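Local atomic coordinates of halogenase (Chondromyces crocatus, PDB entry 3E1T), a protein that probably chlorinates a precursor of the natural product chondrochloren, acting as an FAD-dependent halogenase of the tryptophan halogenase family. Residues A214-W219 against T372-W377; F186-A191 against V236-A241; V26-H31 against D498-A503. One frame throughout, in Å; residues are numbered along the deposited sequence.

Contact 1. Residues A214-W219 against T372-W377; sequences AFQDGW and TDSYFW
W377 and F376 approach the hairpin formed by A214-W219 in quite different ways, one by the edge of its ring and one by a face. The indole of W377 turns its N-H toward the turn: W377 NE1 donates to F215 O over 2.9 Å, with an N-H...O angle of 149°. The acceptor lies close to the indole plane and the donor sits nearly along the C=O axis, which, with F376 CD2 over the face of the W377 ring, would help hold the rotation of the indole. G218 O also lies at the edge of the W377 ring, 3.4 Å from W377 CZ2. A214 CB reaches W377 CZ2 obliquely at 3.6 Å. F376, with CG anti to its backbone N (chi1 179°), instead lays its phenyl face over the turn. G218 CA stands 3.6 Å from the ring centroid of F376, only 11° off the normal, a CH-pi contact with a residue that has no side chain to intervene. W219 crosses W377 at about a right angle, and W219 CD1 lies 4.0 Å from W377 CH2. At the helix start S374 is the N-cap, its OG accepting from W377 N in an almost straight bond. A water accepts from F376 N and donates to D217 OD1, while D217 OD2 pairs with R258. The type I turn F215-G218, joining strands 210-215 and 218-224, thus sits against the first turn of helix 375-378. W83 meets both tryptophans edge-to-face, and Y366 of helix 340-368 takes the W219 N-H.

Contact 2. Residues F186-A191 against V236-A241; sequences FFQNVA and VSREAA
V190 N donates to V236 O over 2.9 Å at an N-H...O angle of 163°, and V236 N answers to V190 O over the same length, slightly straighter. The two bonds define an antiparallel hydrogen-bonded pair. N189 and S237 follow as a non-hydrogen-bonded pair, where N189 CA makes a CA-H...O contact with V236 O at 3.2 Å. Beyond it the pairing continues into the helical turn, R238 N donating to Q188 O. The valines V190 and V236 lie on one face of the sheet and meet through their CG2 methyls, 3.6 Å apart. V190 CG2 stands between its backbone N and carbonyl carbon, and it also presses on A241 CB at 3.4 Å, closer than usual for two carbons; V190 CG1 rests on R238 CA. Q188 is extended, with CG anti to its backbone N (chi1 -157°), and Q188 CG packs against R238 CD at 3.8 Å as the two chains pass obliquely. Q188 NE2 donates to E239 OE2 over 3.3 Å, on the syn side of the carboxylate but somewhat off its plane; the acceptor lies close to the amide plane, although the two planes are 69° apart. S237 is the N-cap of the weakly bonded helix, its OG accepting from A240 N. R238 directs its guanidinium to D285. Main-chain bonds therefore set the strand register, methyl packing of V190 with V236 and A241 fills part of one face beside strand 281-284, and the neutral amide of Q188 would probably temper the charge of E239 at the partly exposed margin.

Contact 3. Residues V26-H31 against D498-A503; sequences VAMRGH and DGLAWA
M28 makes the first touch of segment 26-31 on the C-terminal loop: M28 CE lies 3.8 Å from L500 CD1, and the two side chains cross at about a right angle. The bend at chi3 (49°) turns that methyl toward the leucine, whose CD1 also lies near M28 CB. R29 comes next, its chain bent at chi2 and chi3. R29 NE donates to D498 OD2 over 3.1 Å at an N-H...O angle of 160°, forming a salt bridge. Guanidinium and carboxylate are nearly coplanar, 2° apart, and OD2 accepts with its anti lone pair. Farther along the same group, R29 NH2 lies 3.4 Å from A501 CB, while L500 CB approaches NE obliquely. An alanine at R29 would probably leave the D498 carboxylate without this charged mate and open a gap beside L500 and A501. G30, with positive phi, ends the type I turn A27-G30, and H31 folds back, its ND1 donating to V26 O from the face opposite R29 N. The C-terminal loop thus packs beside the far end of helix 17-27, whose start, with the turn after strand 10-13, carries a GxGxxG pattern consistent with a Rossmann-type dinucleotide-binding motif.

How the contacts relate
Contacts 1 and 2 are neighbours, their centres 12 Å apart, and share one sheet in which strands 218-224 and 229-237 are adjacent. They touch directly through packing: F376 CE1 lies 3.4 Å from V236 C, and D217 O is equally far from V236 CG1. Along the chain their segments alternate, so the two loops they close overlap. Both lie near the cofactor: the side chain of W219 is about 7 Å and that of N189 about 8 Å from FAD, and A191 belongs to its pocket. Contact 3 stands on the opposite side of the chain's centre, its nearest atoms about 25 Å from contact 2 and 30 Å from contact 1. Joining distant sequence ends, it encloses both within its loop.

Contact 1. Residues A214-W219 against T372-W377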
loop_
_atom_site.group_PDB
_atom_site.type_symbol
_atom_site.label_atom_id
_atom_site.label_comp_id
_atom_site.label_asym_id
_atom_site.label_seq_id
_atom_site.Cartn_x
_atom_site.Cartn_y
_atom_site.Cartn_z
ATOM N N ALA A 214 7.137 -8.348 -16.218
ATOM C CA ALA A 214 8.040 -9.367 -15.703
ATOM C C ALA A 214 9.233 -9.599 -16.635
ATOM O O ALA A 214 9.093 -9.559 -17.864
ATOM C CB ALA A 214 7.281 -10.661 -15.491
ATOM N N PHE A 215 10.407 -9.810 -16.046
ATOM C CA PHE A 215 11.599 -10.241 -16.786
ATOM C C PHE A 215 12.330 -11.298 -15.964
ATOM O O PHE A 215 11.763 -11.815 -14.996
ATOM C CB PHE A 215 12.494 -9.062 -17.173
ATOM C CG PHE A 215 13.206 -8.406 -16.018
ATOM C CD1 PHE A 215 14.599 -8.477 -15.920
ATOM C CD2 PHE A 215 12.499 -7.690 -15.052
ATOM C CE1 PHE A 215 15.276 -7.859 -14.888
ATOM C CE2 PHE A 215 13.171 -7.061 -13.997
ATOM C CZ PHE A 215 14.560 -7.149 -13.914
ATOM N N GLN A 216 13.565 -11.648 -16.331
ATOM C CA GLN A 216 14.177 -12.835 -15.722
ATOM C C GLN A 216 14.456 -12.692 -14.227
ATOM O O GLN A 216 14.441 -13.684 -13.497
ATOM C CB GLN A 216 15.453 -13.276 -16.444
ATOM C CG GLN A 216 15.823 -14.708 -16.094
ATOM C CD GLN A 216 16.993 -15.241 -16.865
ATOM O OE1 GLN A 216 16.886 -16.295 -17.499
ATOM N NE2 GLN A 216 18.131 -14.535 -16.812
ATOM N N ASP A 217 14.751 -11.471 -13.786
ATOM C CA ASP A 217 15.174 -11.232 -12.396
ATOM C C ASP A 217 14.104 -10.533 -11.533
ATOM O O ASP A 217 14.378 -10.130 -10.395
ATOM C CB ASP A 217 16.493 -10.448 -12.366
ATOM C CG ASP A 217 17.715 -11.326 -12.657
ATOM O OD1 ASP A 217 17.567 -12.544 -12.858
ATOM O OD2 ASP A 217 18.836 -10.790 -12.653
ATOM N N GLY A 218 12.893 -10.404 -12.059
ATOM C CA GLY A 218 11.817 -9.733 -11.322
ATOM C C GLY A 218 10.844 -9.055 -12.240
ATOM O O GLY A 218 10.487 -9.605 -13.280
ATOM N N TRP A 219 10.406 -7.859 -11.865
ATOM C CA TRP A 219 9.456 -7.124 -12.688
ATOM C C TRP A 219 9.602 -5.619 -12.540
ATOM O O TRP A 219 10.145 -5.135 -11.550
ATOM C CB TRP A 219 8.001 -7.572 -12.426
ATOM C CG TRP A 219 7.491 -7.309 -11.026
ATOM C CD1 TRP A 219 7.682 -8.094 -9.927
ATOM C CD2 TRP A 219 6.683 -6.202 -10.593
ATOM N NE1 TRP A 219 7.055 -7.539 -8.831
ATOM C CE2 TRP A 219 6.441 -6.377 -9.211
ATOM C CE3 TRP A 219 6.164 -5.073 -11.233
ATOM C CZ2 TRP A 219 5.701 -5.461 -8.455
ATOM C CZ3 TRP A 219 5.417 -4.163 -10.485
ATOM C CH2 TRP A 219 5.192 -4.365 -9.107
ATOM N N THR A 372 10.660 -20.408 -16.516
ATOM C CA THR A 372 11.242 -21.630 -15.972
ATOM C C THR A 372 12.734 -21.562 -15.711
ATOM O O THR A 372 13.254 -22.366 -14.939
ATOM C CB THR A 372 10.929 -22.872 -16.851
ATOM O OG1 THR A 372 11.427 -22.659 -18.177
ATOM C CG2 THR A 372 9.429 -23.134 -16.904
ATOM N N ASP A 373 13.424 -20.608 -16.326
ATOM C CA ASP A 373 14.850 -20.431 -16.045
ATOM C C ASP A 373 15.165 -19.245 -15.119
ATOM O O ASP A 373 16.323 -18.852 -14.966
ATOM C CB ASP A 373 15.670 -20.398 -17.345
ATOM C CG ASP A 373 15.396 -19.180 -18.201
ATOM O OD1 ASP A 373 14.344 -18.515 -18.042
ATOM O OD2 ASP A 373 16.259 -18.879 -19.055
ATOM N N SER A 374 14.121 -18.705 -14.481
ATOM C CA SER A 374 14.269 -17.597 -13.547
ATOM C C SER A 374 14.343 -18.096 -12.113
ATOM O O SER A 374 13.434 -18.773 -11.646
ATOM C CB SER A 374 13.099 -16.613 -13.669
ATOM O OG SER A 374 13.218 -15.580 -12.702
ATOM N N TYR A 375 15.421 -17.750 -11.419
ATOM C CA TYR A 375 15.505 -18.042 -9.995
ATOM C C TYR A 375 14.424 -17.269 -9.221
ATOM O O TYR A 375 13.759 -17.851 -8.375
ATOM C CB TYR A 375 16.918 -17.799 -9.432
ATOM C CG TYR A 375 16.977 -17.722 -7.914
ATOM C CD1 TYR A 375 16.490 -18.758 -7.110
ATOM C CD2 TYR A 375 17.501 -16.594 -7.286
ATOM C CE1 TYR A 375 16.524 -18.671 -5.712
ATOM C CE2 TYR A 375 17.551 -16.499 -5.902
ATOM C CZ TYR A 375 17.062 -17.539 -5.116
ATOM O OH TYR A 375 17.121 -17.414 -3.732
ATOM N N PHE A 376 14.232 -15.995 -9.561
ATOM C CA PHE A 376 13.249 -15.120 -8.900
ATOM C C PHE A 376 11.836 -15.713 -8.965
ATOM O O PHE A 376 11.194 -15.907 -7.933
ATOM C CB PHE A 376 13.311 -13.703 -9.511
ATOM C CG PHE A 376 12.309 -12.713 -8.923
ATOM C CD1 PHE A 376 12.705 -11.800 -7.943
ATOM C CD2 PHE A 376 10.981 -12.679 -9.372
ATOM C CE1 PHE A 376 11.780 -10.871 -7.406
ATOM C CE2 PHE A 376 10.048 -11.755 -8.830
ATOM C CZ PHE A 376 10.456 -10.856 -7.858
ATOM N N TRP A 377 11.357 -16.024 -10.167
ATOM C CA TRP A 377 10.008 -16.579 -10.318
ATOM C C TRP A 377 9.851 -18.001 -9.787
ATOM O O TRP A 377 8.818 -18.330 -9.189
ATOM C CB TRP A 377 9.512 -16.440 -11.764
ATOM C CG TRP A 377 9.446 -15.019 -12.154
ATOM C CD1 TRP A 377 10.357 -14.327 -12.908
ATOM C CD2 TRP A 377 8.452 -14.071 -11.750
ATOM N NE1 TRP A 377 9.977 -13.015 -13.013
ATOM C CE2 TRP A 377 8.811 -12.831 -12.310
ATOM C CE3 TRP A 377 7.282 -14.156 -10.981
ATOM C CZ2 TRP A 377 8.039 -11.676 -12.136
ATOM C CZ3 TRP A 377 6.524 -13.005 -10.804
ATOM C CH2 TRP A 377 6.912 -11.782 -11.371
HETATM O O HOH W 1 16.284 -14.507 -11.246
#

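Contact 2. Residues F186-A191 against V236-A241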
loop_
_atom_site.group_PDB
_atom_site.type_symbol
_atom_site.label_atom_id
_atom_site.label_comp_id
_atom_site.label_asym_id
_atom_site.label_seq_id
_atom_site.Cartn_x
_atom_site.Cartn_y
_atom_site.Cartn_z
ATOM N N PHE A 186 7.475 -14.676 1.540
ATOM C CA PHE A 186 7.146 -14.721 0.115
ATOM C C PHE A 186 7.590 -13.469 -0.629
ATOM O O PHE A 186 8.244 -13.562 -1.655
ATOM C CB PHE A 186 5.648 -14.943 -0.100
ATOM C CG PHE A 186 5.293 -15.280 -1.531
ATOM C CD1 PHE A 186 5.378 -16.591 -1.985
ATOM C CD2 PHE A 186 4.909 -14.279 -2.424
ATOM C CE1 PHE A 186 5.071 -16.905 -3.315
ATOM C CE2 PHE A 186 4.609 -14.571 -3.751
ATOM C CZ PHE A 186 4.686 -15.896 -4.198
ATOM N N PHE A 187 7.192 -12.299 -0.123
ATOM C CA PHE A 187 7.493 -11.030 -0.769
ATOM C C PHE A 187 8.829 -10.466 -0.283
ATOM O O PHE A 187 8.919 -9.318 0.147
ATOM C CB PHE A 187 6.340 -10.037 -0.548
ATOM C CG PHE A 187 5.011 -10.527 -1.078
ATOM C CD1 PHE A 187 4.735 -10.490 -2.441
ATOM C CD2 PHE A 187 4.064 -11.053 -0.223
ATOM C CE1 PHE A 187 3.523 -10.957 -2.939
ATOM C CE2 PHE A 187 2.841 -11.508 -0.702
ATOM C CZ PHE A 187 2.571 -11.441 -2.076
ATOM N N GLN A 188 9.868 -11.289 -0.382
ATOM C CA GLN A 188 11.210 -10.931 0.061
ATOM C C GLN A 188 11.931 -10.255 -1.100
ATOM O O GLN A 188 12.866 -10.813 -1.692
ATOM C CB GLN A 188 11.945 -12.192 0.512
ATOM C CG GLN A 188 13.093 -11.958 1.477
ATOM C CD GLN A 188 13.531 -13.249 2.155
ATOM O OE1 GLN A 188 12.752 -13.877 2.882
ATOM N NE2 GLN A 188 14.769 -13.667 1.897
ATOM N N ASN A 189 11.465 -9.049 -1.420
ATOM C CA ASN A 189 11.874 -8.335 -2.613
ATOM C C ASN A 189 12.445 -6.975 -2.237
ATOM O O ASN A 189 12.185 -6.467 -1.140
ATOM C CB ASN A 189 10.677 -8.111 -3.550
ATOM C CG ASN A 189 9.840 -9.363 -3.783
ATOM O OD1 ASN A 189 8.627 -9.269 -4.020
ATOM N ND2 ASN A 189 10.475 -10.532 -3.747
ATOM N N VAL A 190 13.233 -6.404 -3.147
ATOM C CA VAL A 190 13.701 -5.038 -3.031
ATOM C C VAL A 190 13.295 -4.278 -4.293
ATOM O O VAL A 190 13.391 -4.809 -5.404
ATOM C CB VAL A 190 15.231 -4.962 -2.822
ATOM C CG1 VAL A 190 15.623 -5.688 -1.548
ATOM C CG2 VAL A 190 15.957 -5.568 -4.004
ATOM N N ALA A 191 12.795 -3.060 -4.119
ATOM C CA ALA A 191 12.484 -2.199 -5.264
ATOM C C ALA A 191 13.594 -1.167 -5.456
ATOM O O ALA A 191 14.110 -0.604 -4.490
ATOM C CB ALA A 191 11.158 -1.521 -5.086
ATOM N N VAL A 236 13.090 -6.689 -7.567
ATOM C CA VAL A 236 13.961 -7.859 -7.719
ATOM C C VAL A 236 14.130 -8.581 -6.361
ATOM O O VAL A 236 13.523 -8.179 -5.371
ATOM C CB VAL A 236 15.327 -7.454 -8.371
ATOM C CG1 VAL A 236 15.108 -6.856 -9.785
ATOM C CG2 VAL A 236 16.090 -6.453 -7.512
ATOM N N SER A 237 14.919 -9.655 -6.321
ATOM C CA SER A 237 15.141 -10.398 -5.087
ATOM C C SER A 237 15.963 -9.599 -4.080
ATOM O O SER A 237 16.891 -8.877 -4.450
ATOM C CB SER A 237 15.833 -11.737 -5.366
ATOM O OG SER A 237 17.244 -11.559 -5.435
ATOM N N ARG A 238 15.617 -9.755 -2.803
ATOM C CA ARG A 238 16.405 -9.213 -1.698
ATOM C C ARG A 238 17.886 -9.589 -1.814
ATOM O O ARG A 238 18.761 -8.795 -1.476
ATOM C CB ARG A 238 15.841 -9.694 -0.353
ATOM C CG ARG A 238 16.365 -8.901 0.841
ATOM C CD ARG A 238 15.938 -9.480 2.200
ATOM N NE ARG A 238 16.183 -8.500 3.261
ATOM C CZ ARG A 238 17.351 -8.333 3.880
ATOM N NH1 ARG A 238 18.393 -9.094 3.567
ATOM N NH2 ARG A 238 17.480 -7.405 4.817
ATOM N N GLU A 239 18.155 -10.801 -2.296
ATOM C CA GLU A 239 19.532 -11.302 -2.466
ATOM C C GLU A 239 20.320 -10.515 -3.514
ATOM O O GLU A 239 21.520 -10.278 -3.354
ATOM C CB GLU A 239 19.525 -12.790 -2.824
ATOM C CG GLU A 239 19.032 -13.702 -1.706
ATOM C CD GLU A 239 17.568 -13.473 -1.362
ATOM O OE1 GLU A 239 16.713 -13.603 -2.270
ATOM O OE2 GLU A 239 17.277 -13.156 -0.180
ATOM N N ALA A 240 19.635 -10.104 -4.578
ATOM C CA ALA A 240 20.243 -9.302 -5.642
ATOM C C ALA A 240 20.679 -7.931 -5.145
ATOM O O ALA A 240 21.692 -7.403 -5.597
ATOM C CB ALA A 240 19.285 -9.154 -6.813
ATOM N N ALA A 241 19.918 -7.372 -4.207
ATOM C CA ALA A 241 20.189 -6.044 -3.654
ATOM C C ALA A 241 21.553 -5.942 -2.992
ATOM O O ALA A 241 22.223 -4.915 -3.097
ATOM C CB ALA A 241 19.113 -5.649 -2.663
#

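Contact 3. Residues V26-H31 against D498-A503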
loop_
_atom_site.group_PDB
_atom_site.type_symbol
_atom_site.label_atom_id
_atom_site.label_comp_id
_atom_site.label_asym_id
_atom_site.label_seq_id
_atom_site.Cartn_x
_atom_site.Cartn_y
_atom_site.Cartn_z
ATOM N N VAL A 26 -12.292 12.512 11.551
ATOM C CA VAL A 26 -12.693 12.687 12.939
ATOM C C VAL A 26 -13.037 14.167 13.193
ATOM O O VAL A 26 -14.026 14.466 13.855
ATOM C CB VAL A 26 -11.629 12.155 13.944
ATOM C CG1 VAL A 26 -12.039 12.467 15.392
ATOM C CG2 VAL A 26 -11.418 10.645 13.773
ATOM N N ALA A 27 -12.226 15.075 12.650
ATOM C CA ALA A 27 -12.479 16.513 12.755
ATOM C C ALA A 27 -13.802 16.909 12.099
ATOM O O ALA A 27 -14.517 17.775 12.613
ATOM C CB ALA A 27 -11.334 17.299 12.161
ATOM N N MET A 28 -14.120 16.268 10.973
ATOM C CA MET A 28 -15.402 16.432 10.282
ATOM C C MET A 28 -16.614 16.124 11.168
ATOM O O MET A 28 -17.728 16.562 10.876
ATOM C CB MET A 28 -15.459 15.552 9.025
ATOM C CG MET A 28 -14.715 16.107 7.822
ATOM S SD MET A 28 -14.676 14.995 6.390
ATOM C CE MET A 28 -16.408 14.542 6.254
ATOM N N ARG A 29 -16.388 15.369 12.239
ATOM C CA ARG A 29 -17.440 15.001 13.182
ATOM C C ARG A 29 -17.445 15.990 14.360
ATOM O O ARG A 29 -18.283 15.902 15.263
ATOM C CB ARG A 29 -17.210 13.564 13.660
ATOM C CG ARG A 29 -18.459 12.695 13.947
ATOM C CD ARG A 29 -19.721 13.058 13.153
ATOM N NE ARG A 29 -20.431 11.904 12.576
ATOM C CZ ARG A 29 -20.952 10.877 13.252
ATOM N NH1 ARG A 29 -20.838 10.783 14.575
ATOM N NH2 ARG A 29 -21.583 9.913 12.590
ATOM N N GLY A 30 -16.508 16.937 14.331
ATOM C CA GLY A 30 -16.446 18.002 15.323
ATOM C C GLY A 30 -15.659 17.638 16.566
ATOM O O GLY A 30 -16.104 17.901 17.682
ATOM N N HIS A 31 -14.487 17.034 16.370
ATOM C CA HIS A 31 -13.627 16.644 17.476
ATOM C C HIS A 31 -12.294 17.364 17.384
ATOM O O HIS A 31 -11.935 17.868 16.317
ATOM C CB HIS A 31 -13.421 15.128 17.489
ATOM C CG HIS A 31 -14.683 14.344 17.677
ATOM N ND1 HIS A 31 -15.184 13.503 16.706
ATOM C CD2 HIS A 31 -15.541 14.264 18.721
ATOM C CE1 HIS A 31 -16.295 12.937 17.145
ATOM N NE2 HIS A 31 -16.533 13.381 18.367
ATOM N N ASP A 498 -24.062 9.102 7.690
ATOM C CA ASP A 498 -22.914 9.964 7.439
ATOM C C ASP A 498 -21.729 9.195 6.846
ATOM O O ASP A 498 -20.921 9.757 6.101
ATOM C CB ASP A 498 -22.483 10.606 8.757
ATOM C CG ASP A 498 -21.712 11.888 8.562
ATOM O OD1 ASP A 498 -21.597 12.355 7.401
ATOM O OD2 ASP A 498 -21.231 12.438 9.578
ATOM N N GLY A 499 -21.628 7.914 7.197
ATOM C CA GLY A 499 -20.489 7.074 6.809
ATOM C C GLY A 499 -19.233 7.359 7.619
ATOM O O GLY A 499 -18.156 6.833 7.312
ATOM N N LEU A 500 -19.375 8.183 8.661
ATOM C CA LEU A 500 -18.247 8.630 9.477
ATOM C C LEU A 500 -18.139 7.900 10.816
ATOM O O LEU A 500 -17.154 8.062 11.534
ATOM C CB LEU A 500 -18.312 10.148 9.703
ATOM C CG LEU A 500 -18.044 11.109 8.540
ATOM C CD1 LEU A 500 -18.017 12.556 9.032
ATOM C CD2 LEU A 500 -16.753 10.790 7.804
ATOM N N ALA A 501 -19.158 7.105 11.142
ATOM C CA ALA A 501 -19.193 6.307 12.365
ATOM C C ALA A 501 -19.960 5.003 12.129
ATOM O O ALA A 501 -20.437 4.761 11.019
ATOM C CB ALA A 501 -19.828 7.111 13.500
ATOM N N TRP A 502 -20.088 4.177 13.168
ATOM C CA TRP A 502 -20.832 2.913 13.084
ATOM C C TRP A 502 -22.259 3.048 13.613
ATOM O O TRP A 502 -22.491 3.756 14.592
ATOM C CB TRP A 502 -20.116 1.803 13.859
ATOM C CG TRP A 502 -18.764 1.429 13.314
ATOM C CD1 TRP A 502 -17.557 1.593 13.935
ATOM C CD2 TRP A 502 -18.483 0.820 12.043
ATOM N NE1 TRP A 502 -16.543 1.123 13.134
ATOM C CE2 TRP A 502 -17.078 0.646 11.966
ATOM C CE3 TRP A 502 -19.278 0.402 10.962
ATOM C CZ2 TRP A 502 -16.448 0.078 10.849
ATOM C CZ3 TRP A 502 -18.650 -0.167 9.848
ATOM C CH2 TRP A 502 -17.249 -0.324 9.806
ATOM N N ALA A 503 -23.197 2.341 12.981
ATOM C CA ALA A 503 -24.619 2.420 13.347
ATOM C C ALA A 503 -25.001 1.470 14.478
ATOM O O ALA A 503 -25.615 1.889 15.471
ATOM C CB ALA A 503 -25.506 2.177 12.128
#